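Local structure of MOBA relate protein (Mycobacterium sp., 2WAW) at residues R3-A12 and D93-G104; A124-I135 and H167-V178. The protein is of unknown function but, as a MobA-like member of the GT-A clan, probably binds a nucleotide and may transfer a nucleotidyl group. All coordinates share one frame; numbering follows the deposited sequence.

Interaction 1 (R3-A12 and D93-G104); sequences RSRVTGVVLA and DPTAEGIVLMLG
R5 O takes the backbone N-H of E97 at 2.7 Å in a nearly straight bond (166°), the donor tilted from the carbonyl plane, while the CA-H of A96 leans on the same oxygen. The R5 side chain, extended from CG to NE, runs past the E97 carboxylate. Its CD lies 3.4 Å from E97 OE2, and NH1 meets OE2 edge-on across a long salt bridge of 3.9 Å, the two planes 77° apart. T7 OG1 sits 3.5 Å from A96 CB and is hydrogen-bonded to Q48, whose amide oxygen also receives the N-H of D93. Beyond R5 the strands 6-12 and 98-103 run parallel, at the centre of the mixed sheet of this GT-A, Rossmann-like fold. In MobA-like relatives the loop that follows the first strand binds the nucleotide, and the same is probable after 6-12 here. V9 and L11 each use both N-H and C=O toward 98-104, as does T7, though its N-H bond to G98 O is weak; the last is G104 N to L11 O at 2.8 Å. V10 CG1, turned away from its own backbone N (chi1 175°), rests 3.5 Å from G104 CA; in one of two M102 conformers, V10 CG2 lies 3.7 Å from M102 CG, on the face covered by helix 33-42. On the other face V9 puts CG2 4.0 Å from I99 CG2 and lies side by side with L101, whose CD2 reaches back to its CB. Helix 84-90 covers this row through A88, L89 and L85. On the face of V10 and M102, V6 CG1 meets V100 CG2, both backed by F46 and W140.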
loop_
_atom_site.group_PDB
_atom_site.type_symbol
_atom_site.label_atom_id
_atom_site.label_comp_id
_atom_site.label_asym_id
_atom_site.label_seq_id
_atom_site.Cartn_x
_atom_site.Cartn_y
_atom_site.Cartn_z
ATOM N N ARG A 3 8.994 2.686 19.815
ATOM C CA ARG A 3 7.804 2.911 18.996
ATOM C C ARG A 3 8.142 3.756 17.777
ATOM O O ARG A 3 8.927 4.701 17.876
ATOM C CB ARG A 3 6.762 3.697 19.779
ATOM C CG ARG A 3 6.252 3.075 21.036
ATOM C CD ARG A 3 4.765 3.329 21.096
ATOM N NE ARG A 3 4.058 2.347 20.273
ATOM C CZ ARG A 3 2.741 2.282 20.141
ATOM N NH1 ARG A 3 2.199 1.335 19.383
ATOM N NH2 ARG A 3 1.965 3.159 20.772
ATOM N N SER A 4 7.529 3.443 16.637
ATOM C CA SER A 4 7.671 4.298 15.452
ATOM C C SER A 4 6.605 5.387 15.420
ATOM O O SER A 4 6.802 6.414 14.780
ATOM C CB SER A 4 7.591 3.479 14.156
ATOM O OG SER A 4 6.294 2.946 13.988
ATOM N N ARG A 5 5.472 5.135 16.089
ATOM C CA ARG A 5 4.264 5.976 15.967
ATOM C C ARG A 5 3.779 6.064 14.508
ATOM O O ARG A 5 3.272 7.092 14.046
ATOM C CB ARG A 5 4.466 7.345 16.598
ATOM C CG ARG A 5 4.922 7.240 18.035
ATOM C CD ARG A 5 4.908 8.547 18.780
ATOM N NE ARG A 5 5.196 8.286 20.190
ATOM C CZ ARG A 5 5.504 9.209 21.097
ATOM N NH1 ARG A 5 5.578 10.493 20.763
ATOM N NH2 ARG A 5 5.747 8.836 22.346
ATOM N N VAL A 6 3.947 4.959 13.796
ATOM C CA VAL A 6 3.485 4.851 12.409
ATOM C C VAL A 6 2.625 3.583 12.232
ATOM O O VAL A 6 3.009 2.492 12.666
ATOM C CB VAL A 6 4.674 4.839 11.386
ATOM C CG1 VAL A 6 4.124 4.725 9.971
ATOM C CG2 VAL A 6 5.511 6.104 11.511
ATOM N N THR A 7 1.489 3.744 11.551
ATOM C CA THR A 7 0.672 2.612 11.120
ATOM C C THR A 7 0.864 2.409 9.630
ATOM O O THR A 7 0.761 3.364 8.869
ATOM C CB THR A 7 -0.815 2.867 11.421
ATOM O OG1 THR A 7 -1.013 2.795 12.838
ATOM C CG2 THR A 7 -1.690 1.808 10.745
ATOM N N GLY A 8 1.163 1.180 9.227
ATOM C CA GLY A 8 1.192 0.828 7.804
ATOM C C GLY A 8 -0.183 0.396 7.342
ATOM O O GLY A 8 -0.900 -0.269 8.078
ATOM N N VAL A 9 -0.552 0.773 6.115
ATOM C CA VAL A 9 -1.847 0.408 5.559
ATOM C C VAL A 9 -1.579 -0.148 4.157
ATOM O O VAL A 9 -1.116 0.573 3.273
ATOM C CB VAL A 9 -2.806 1.634 5.446
ATOM C CG1 VAL A 9 -4.172 1.223 4.804
ATOM C CG2 VAL A 9 -3.031 2.317 6.823
ATOM N N VAL A 10 -1.854 -1.431 3.979
ATOM C CA VAL A 10 -1.720 -2.080 2.688
ATOM C C VAL A 10 -3.113 -2.175 2.079
ATOM O O VAL A 10 -3.990 -2.891 2.605
ATOM C CB VAL A 10 -1.111 -3.478 2.839
ATOM C CG1 VAL A 10 -1.075 -4.204 1.489
ATOM C CG2 VAL A 10 0.296 -3.405 3.394
ATOM N N LEU A 11 -3.316 -1.441 0.988
ATOM C CA LEU A 11 -4.620 -1.424 0.295
ATOM C C LEU A 11 -4.667 -2.589 -0.675
ATOM O O LEU A 11 -3.906 -2.629 -1.658
ATOM C CB LEU A 11 -4.838 -0.081 -0.423
ATOM C CG LEU A 11 -4.765 1.131 0.512
ATOM C CD1 LEU A 11 -4.717 2.412 -0.336
ATOM C CD2 LEU A 11 -5.984 1.194 1.434
ATOM N N ALA A 12 -5.517 -3.566 -0.362
ATOM C CA ALA A 12 -5.559 -4.823 -1.123
ATOM C C ALA A 12 -6.977 -5.262 -1.465
ATOM O O ALA A 12 -7.249 -6.457 -1.606
ATOM C CB ALA A 12 -4.801 -5.929 -0.377
ATOM N N ASP A 93 -4.534 3.211 15.040
ATOM C CA ASP A 93 -4.199 3.458 16.474
ATOM C C ASP A 93 -4.121 5.000 16.726
ATOM O O ASP A 93 -3.464 5.658 16.041
ATOM C CB ASP A 93 -2.889 2.718 16.846
ATOM C CG ASP A 93 -2.641 2.602 18.368
ATOM O OD1 ASP A 93 -2.699 3.611 19.085
ATOM O OD2 ASP A 93 -2.326 1.485 18.846
ATOM N N PRO A 94 -4.744 5.490 17.782
ATOM C CA PRO A 94 -4.570 6.919 18.087
ATOM C C PRO A 94 -3.128 7.392 18.281
ATOM O O PRO A 94 -2.827 8.567 18.044
ATOM C CB PRO A 94 -5.373 7.107 19.383
ATOM C CG PRO A 94 -6.364 5.987 19.390
ATOM C CD PRO A 94 -5.719 4.840 18.694
ATOM N N THR A 95 -2.236 6.487 18.673
ATOM C CA THR A 95 -0.832 6.855 18.824
ATOM C C THR A 95 -0.102 7.097 17.502
ATOM O O THR A 95 0.986 7.657 17.505
ATOM C CB THR A 95 -0.029 5.844 19.687
ATOM O OG1 THR A 95 -0.030 4.562 19.044
ATOM C CG2 THR A 95 -0.637 5.749 21.090
ATOM N N ALA A 96 -0.682 6.681 16.374
ATOM C CA ALA A 96 0.017 6.852 15.103
ATOM C C ALA A 96 0.026 8.345 14.745
ATOM O O ALA A 96 -1.007 9.010 14.801
ATOM C CB ALA A 96 -0.671 6.035 13.983
ATOM N N GLU A 97 1.197 8.851 14.371
ATOM C CA GLU A 97 1.349 10.247 13.932
ATOM C C GLU A 97 1.006 10.389 12.440
ATOM O O GLU A 97 0.765 11.484 11.938
ATOM C CB GLU A 97 2.793 10.740 14.165
ATOM C CG GLU A 97 3.130 11.030 15.630
ATOM C CD GLU A 97 4.623 11.265 15.877
ATOM O OE1 GLU A 97 5.424 11.285 14.910
ATOM O OE2 GLU A 97 4.987 11.440 17.060
ATOM N N GLY A 98 1.004 9.267 11.741
ATOM C CA GLY A 98 0.599 9.232 10.343
ATOM C C GLY A 98 0.548 7.793 9.891
ATOM O O GLY A 98 0.812 6.863 10.683
ATOM N N ILE A 99 0.206 7.604 8.622
ATOM C CA ILE A 99 0.204 6.278 8.046
ATOM C C ILE A 99 1.130 6.246 6.866
ATOM O O ILE A 99 1.402 7.281 6.266
ATOM C CB ILE A 99 -1.203 5.824 7.586
ATOM C CG1 ILE A 99 -1.770 6.768 6.484
ATOM C CG2 ILE A 99 -2.126 5.645 8.817
ATOM C CD1 ILE A 99 -3.149 6.345 5.928
ATOM N N VAL A 100 1.593 5.048 6.542
ATOM C CA VAL A 100 2.256 4.784 5.281
ATOM C C VAL A 100 1.340 3.906 4.444
ATOM O O VAL A 100 0.904 2.836 4.899
ATOM C CB VAL A 100 3.637 4.113 5.492
ATOM C CG1 VAL A 100 4.225 3.591 4.156
ATOM C CG2 VAL A 100 4.600 5.067 6.178
ATOM N N LEU A 101 1.044 4.374 3.234
ATOM C CA LEU A 101 0.139 3.703 2.285
ATOM C C LEU A 101 0.891 2.955 1.226
ATOM O O LEU A 101 1.783 3.505 0.592
ATOM C CB LEU A 101 -0.738 4.749 1.581
ATOM C CG LEU A 101 -1.787 5.516 2.374
ATOM C CD1 LEU A 101 -2.381 6.591 1.471
ATOM C CD2 LEU A 101 -2.871 4.571 2.883
ATOM N N MET A 102 0.511 1.700 1.026
ATOM C CA MET A 102 1.063 0.966 -0.093
ATOM C C MET A 102 0.007 0.038 -0.650
ATOM O O MET A 102 -1.041 -0.184 -0.040
ATOM C CB MET A 102 2.297 0.196 0.319
ATOM C CG MET A 102 1.984 -1.101 0.982
ATOM S SD MET A 102 3.503 -1.823 1.579
ATOM C CE MET A 102 3.525 -1.230 3.279
ATOM N N LEU A 103 0.232 -0.409 -1.883
ATOM C CA LEU A 103 -0.711 -1.320 -2.544
ATOM C C LEU A 103 -0.339 -2.770 -2.272
ATOM O O LEU A 103 0.846 -3.095 -2.199
ATOM C CB LEU A 103 -0.739 -1.084 -4.064
ATOM C CG LEU A 103 -1.156 0.330 -4.528
ATOM C CD1 LEU A 103 -1.286 0.376 -6.045
ATOM C CD2 LEU A 103 -2.458 0.784 -3.885
ATOM N N GLY A 104 -1.337 -3.649 -2.179
ATOM C CA GLY A 104 -1.103 -5.075 -1.936
ATOM C C GLY A 104 -0.343 -5.769 -3.065
ATOM O O GLY A 104 0.183 -6.884 -2.884
HETATM O O HOH W 1 0.075 0.489 17.441
HETATM O O HOH W 2 -0.321 1.811 20.563
#

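Interaction 2 (A124-I135 and H167-V178)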
loop_
_atom_site.group_PDB
_atom_site.type_symbol
_atom_site.label_atom_id
_atom_site.label_comp_id
_atom_site.label_asym_id
_atom_site.label_seq_id
_atom_site.Cartn_x
_atom_site.Cartn_y
_atom_site.Cartn_z
ATOM N N ALA A 124 6.281 16.649 7.933
ATOM C CA ALA A 124 5.669 16.955 6.626
ATOM C C ALA A 124 4.211 16.496 6.643
ATOM O O ALA A 124 3.873 15.488 7.274
ATOM C CB ALA A 124 6.419 16.292 5.486
ATOM N N THR A 125 3.347 17.236 5.959
ATOM C CA THR A 125 1.930 16.881 5.881
ATOM C C THR A 125 1.714 15.617 5.049
ATOM O O THR A 125 1.009 14.706 5.479
ATOM C CB THR A 125 1.072 18.059 5.347
ATOM O OG1 THR A 125 1.211 19.181 6.228
ATOM C CG2 THR A 125 -0.391 17.676 5.269
ATOM N N ILE A 126 2.332 15.574 3.867
ATOM C CA ILE A 126 2.370 14.387 3.006
ATOM C C ILE A 126 3.811 14.181 2.560
ATOM O O ILE A 126 4.547 15.148 2.379
ATOM C CB ILE A 126 1.483 14.575 1.746
ATOM C CG1 ILE A 126 0.009 14.732 2.147
ATOM C CG2 ILE A 126 1.679 13.429 0.752
ATOM C CD1 ILE A 126 -0.915 15.186 1.021
ATOM N N ALA A 127 4.230 12.931 2.424
ATOM C CA ALA A 127 5.509 12.680 1.737
ATOM C C ALA A 127 5.353 11.549 0.745
ATOM O O ALA A 127 4.476 10.688 0.901
ATOM C CB ALA A 127 6.586 12.375 2.734
ATOM N N VAL A 128 6.196 11.556 -0.282
ATOM C CA VAL A 128 6.126 10.538 -1.336
ATOM C C VAL A 128 7.523 10.071 -1.700
ATOM O O VAL A 128 8.494 10.793 -1.475
ATOM C CB VAL A 128 5.394 11.065 -2.601
ATOM C CG1 VAL A 128 3.981 11.532 -2.252
ATOM C CG2 VAL A 128 6.203 12.178 -3.293
ATOM N N CYS A 129 7.631 8.858 -2.234
ATOM C CA CYS A 129 8.917 8.409 -2.755
ATOM C C CYS A 129 9.127 8.919 -4.170
ATOM O O CYS A 129 8.233 8.836 -5.021
ATOM C CB CYS A 129 9.010 6.894 -2.714
ATOM S SG CYS A 129 9.133 6.263 -0.999
ATOM N N GLU A 130 10.310 9.455 -4.411
ATOM C CA GLU A 130 10.688 9.910 -5.727
ATOM C C GLU A 130 11.743 8.972 -6.271
ATOM O O GLU A 130 12.897 8.988 -5.837
ATOM C CB GLU A 130 11.203 11.349 -5.686
ATOM C CG GLU A 130 11.548 11.874 -7.065
ATOM C CD GLU A 130 11.865 13.349 -7.058
ATOM O OE1 GLU A 130 12.658 13.792 -6.200
ATOM O OE2 GLU A 130 11.327 14.060 -7.921
ATOM N N TYR A 131 11.318 8.136 -7.209
ATOM C CA TYR A 131 12.188 7.162 -7.845
ATOM C C TYR A 131 12.862 7.790 -9.062
ATOM O O TYR A 131 12.578 8.939 -9.431
ATOM C CB TYR A 131 11.338 5.969 -8.257
ATOM C CG TYR A 131 10.692 5.255 -7.085
ATOM C CD1 TYR A 131 11.380 4.243 -6.415
ATOM C CD2 TYR A 131 9.415 5.577 -6.667
ATOM C CE1 TYR A 131 10.817 3.564 -5.355
ATOM C CE2 TYR A 131 8.827 4.906 -5.593
ATOM C CZ TYR A 131 9.540 3.896 -4.943
ATOM O OH TYR A 131 9.016 3.194 -3.889
ATOM N N ALA A 132 13.771 7.041 -9.681
ATOM C CA ALA A 132 14.510 7.520 -10.841
ATOM C C ALA A 132 13.591 7.898 -12.023
ATOM O O ALA A 132 13.926 8.791 -12.810
ATOM C CB ALA A 132 15.515 6.475 -11.256
ATOM N N ASN A 133 12.439 7.229 -12.134
ATOM C CA ASN A 133 11.508 7.430 -13.249
ATOM C C ASN A 133 10.122 7.910 -12.823
ATOM O O ASN A 133 9.137 7.711 -13.541
ATOM C CB ASN A 133 11.383 6.146 -14.084
ATOM C CG ASN A 133 10.837 4.968 -13.288
ATOM O OD1 ASN A 133 10.943 4.916 -12.060
ATOM N ND2 ASN A 133 10.254 4.005 -13.997
ATOM N N GLY A 134 10.056 8.542 -11.654
ATOM C CA GLY A 134 8.833 9.189 -11.191
ATOM C C GLY A 134 8.497 8.970 -9.731
ATOM O O GLY A 134 9.185 8.228 -9.033
ATOM N N ILE A 135 7.436 9.636 -9.283
ATOM C CA ILE A 135 6.883 9.534 -7.929
ATOM C C ILE A 135 6.068 8.253 -7.799
ATOM O O ILE A 135 5.390 7.857 -8.760
ATOM C CB ILE A 135 5.949 10.752 -7.658
ATOM C CG1 ILE A 135 6.748 12.067 -7.627
ATOM C CG2 ILE A 135 5.083 10.565 -6.400
ATOM C CD1 ILE A 135 7.847 12.115 -6.593
ATOM N N HIS A 167 -1.427 21.152 0.366
ATOM C CA HIS A 167 -0.613 20.611 1.454
ATOM C C HIS A 167 0.834 20.474 1.031
ATOM O O HIS A 167 1.115 20.250 -0.152
ATOM C CB HIS A 167 -1.135 19.238 1.881
ATOM C CG HIS A 167 -2.579 19.238 2.287
ATOM N ND1 HIS A 167 -3.562 18.632 1.534
ATOM C CD2 HIS A 167 -3.204 19.759 3.370
ATOM C CE1 HIS A 167 -4.731 18.779 2.135
ATOM N NE2 HIS A 167 -4.542 19.458 3.251
ATOM N N GLY A 168 1.744 20.604 1.993
ATOM C CA GLY A 168 3.161 20.356 1.743
ATOM C C GLY A 168 3.346 18.901 1.369
ATOM O O GLY A 168 2.757 18.006 1.990
ATOM N N VAL A 169 4.138 18.674 0.328
ATOM C CA VAL A 169 4.426 17.333 -0.151
ATOM C C VAL A 169 5.924 17.168 -0.259
ATOM O O VAL A 169 6.578 17.771 -1.136
ATOM C CB VAL A 169 3.752 17.054 -1.515
ATOM C CG1 VAL A 169 4.162 15.674 -2.059
ATOM C CG2 VAL A 169 2.235 17.161 -1.400
ATOM N N ARG A 170 6.478 16.340 0.618
ATOM C CA ARG A 170 7.922 16.151 0.618
ATOM C C ARG A 170 8.318 14.972 -0.263
ATOM O O ARG A 170 7.803 13.873 -0.080
ATOM C CB ARG A 170 8.406 15.938 2.033
ATOM C CG ARG A 170 9.859 16.159 2.193
ATOM C CD ARG A 170 10.235 16.221 3.657
ATOM N NE ARG A 170 11.595 16.713 3.783
ATOM C CZ ARG A 170 12.251 16.846 4.934
ATOM N NH1 ARG A 170 11.701 16.467 6.079
ATOM N NH2 ARG A 170 13.482 17.328 4.920
ATOM N N ARG A 171 9.253 15.196 -1.191
ATOM C CA ARG A 171 9.727 14.121 -2.081
ATOM C C ARG A 171 10.984 13.475 -1.504
ATOM O O ARG A 171 11.997 14.143 -1.325
ATOM C CB ARG A 171 9.990 14.671 -3.494
ATOM C CG ARG A 171 8.745 15.048 -4.282
ATOM C CD ARG A 171 9.100 15.819 -5.557
ATOM N NE ARG A 171 7.915 16.038 -6.379
ATOM C CZ ARG A 171 7.797 15.686 -7.654
ATOM N NH1 ARG A 171 8.810 15.107 -8.297
ATOM N NH2 ARG A 171 6.666 15.933 -8.294
ATOM N N ILE A 172 10.908 12.178 -1.210
ATOM C CA ILE A 172 12.023 11.446 -0.621
ATOM C C ILE A 172 12.643 10.579 -1.712
ATOM O O ILE A 172 11.992 9.665 -2.226
ATOM C CB ILE A 172 11.563 10.542 0.553
ATOM C CG1 ILE A 172 10.722 11.324 1.593
ATOM C CG2 ILE A 172 12.770 9.862 1.193
ATOM C CD1 ILE A 172 11.393 12.559 2.148
ATOM N N ARG A 173 13.892 10.858 -2.055
ATOM C CA ARG A 173 14.570 10.156 -3.142
ATOM C C ARG A 173 14.846 8.693 -2.784
ATOM O O ARG A 173 15.321 8.393 -1.680
ATOM C CB ARG A 173 15.881 10.870 -3.491
ATOM C CG ARG A 173 16.691 10.214 -4.605
ATOM C CD ARG A 173 16.300 10.708 -5.992
ATOM N NE ARG A 173 17.052 10.017 -7.041
ATOM C CZ ARG A 173 16.632 8.923 -7.672
ATOM N NH1 ARG A 173 15.453 8.398 -7.376
ATOM N NH2 ARG A 173 17.387 8.359 -8.607
ATOM N N VAL A 174 14.542 7.795 -3.724
ATOM C CA VAL A 174 14.851 6.364 -3.622
ATOM C C VAL A 174 15.653 5.990 -4.881
ATOM O O VAL A 174 15.250 6.311 -5.998
ATOM C CB VAL A 174 13.556 5.512 -3.527
ATOM C CG1 VAL A 174 13.884 4.006 -3.454
ATOM C CG2 VAL A 174 12.743 5.934 -2.310
ATOM N N ASP A 175 16.795 5.328 -4.698
ATOM C CA ASP A 175 17.695 4.995 -5.808
ATOM C C ASP A 175 17.230 3.685 -6.445
ATOM O O ASP A 175 17.890 2.634 -6.321
ATOM C CB ASP A 175 19.140 4.886 -5.304
ATOM C CG ASP A 175 20.172 4.841 -6.434
ATOM O OD1 ASP A 175 19.839 5.158 -7.597
ATOM O OD2 ASP A 175 21.331 4.490 -6.140
ATOM N N ALA A 176 16.083 3.766 -7.114
ATOM C CA ALA A 176 15.438 2.639 -7.784
ATOM C C ALA A 176 14.401 3.208 -8.740
ATOM O O ALA A 176 14.107 4.407 -8.687
ATOM C CB ALA A 176 14.762 1.731 -6.741
ATOM N N ASP A 177 13.837 2.359 -9.602
ATOM C CA ASP A 177 12.642 2.712 -10.381
ATOM C C ASP A 177 11.362 2.471 -9.576
ATOM O O ASP A 177 11.370 1.702 -8.616
ATOM C CB ASP A 177 12.574 1.906 -11.679
ATOM C CG ASP A 177 13.627 2.339 -12.692
ATOM O OD1 ASP A 177 14.191 3.444 -12.544
ATOM O OD2 ASP A 177 13.871 1.573 -13.649
ATOM N N VAL A 178 10.271 3.115 -9.987
ATOM C CA VAL A 178 8.943 2.891 -9.371
ATOM C C VAL A 178 8.668 1.380 -9.332
ATOM O O VAL A 178 8.897 0.683 -10.335
ATOM C CB VAL A 178 7.818 3.629 -10.160
ATOM C CG1 VAL A 178 6.408 3.319 -9.615
ATOM C CG2 VAL A 178 8.044 5.139 -10.152
HETATM O O HOH W 3 9.080 1.508 -12.930
#
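V178 CA lies over one face of the Y131 ring, 3.9 Å from its centroid, in a CH-pi contact. With CG anti to its carbonyl carbon (chi1 -63°), Y131 also sets CE1 alongside V174 CG1 at 3.6 Å and has A176 O at its edge; its hydroxyl is hydrogen-bonded to H137 O. N133 carries its CG between backbone N and carbonyl carbon (chi1 61°). Its OD1 thereby takes the N-H of V178 at 2.8 Å, in the amide plane on a lone pair, and a water joins ND2 to V178 O. A132 N adds a straight bond to A176 O. On the face shared with V128, E130, fully stretched, meets R171 NH1 through OE2 at 2.8 Å. OE2 lies in the guanidinium plane, but NH1 stands above the carboxylate, the two planes being 73° apart. R171, also extended, lies beside V128, its CG 4.0 Å from V128 CG2. I126 and V128 pack on helix 158-163, while A127, on the opposite face, meets helix 111-121. Strand 169-173 is the outermost strand, parallel to 126-131, the first arm of a beta hairpin whose type I turn spans Y131 to G134, in a mixed sheet of the GT-A type.

How the interactions relate
From the N terminus, strand 6-12 opens the chain, and interaction 1 closes an 80-residue loop holding helices 33-42, 57-63 and 84-90 with strands 48-53 and 70-73. Helix 111-121 then leads to strand 126-131, and interaction 2 closes a shorter, 31-residue loop containing the rest of strand 134-142 and helices 146-150 and 158-163. The two loops follow in series, neither nested nor crossing. The centres of interactions 1 and 2 are about 17 Å apart. The nearest atoms of interactions 1 and 2 are about 7 Å apart, without touching. Strand 134-142, antiparallel to its neighbours 98-103 and 126-131, joins them, so that the central pair 6-12/98-103 and the edge pair 126-131/169-173 belong to one sheet.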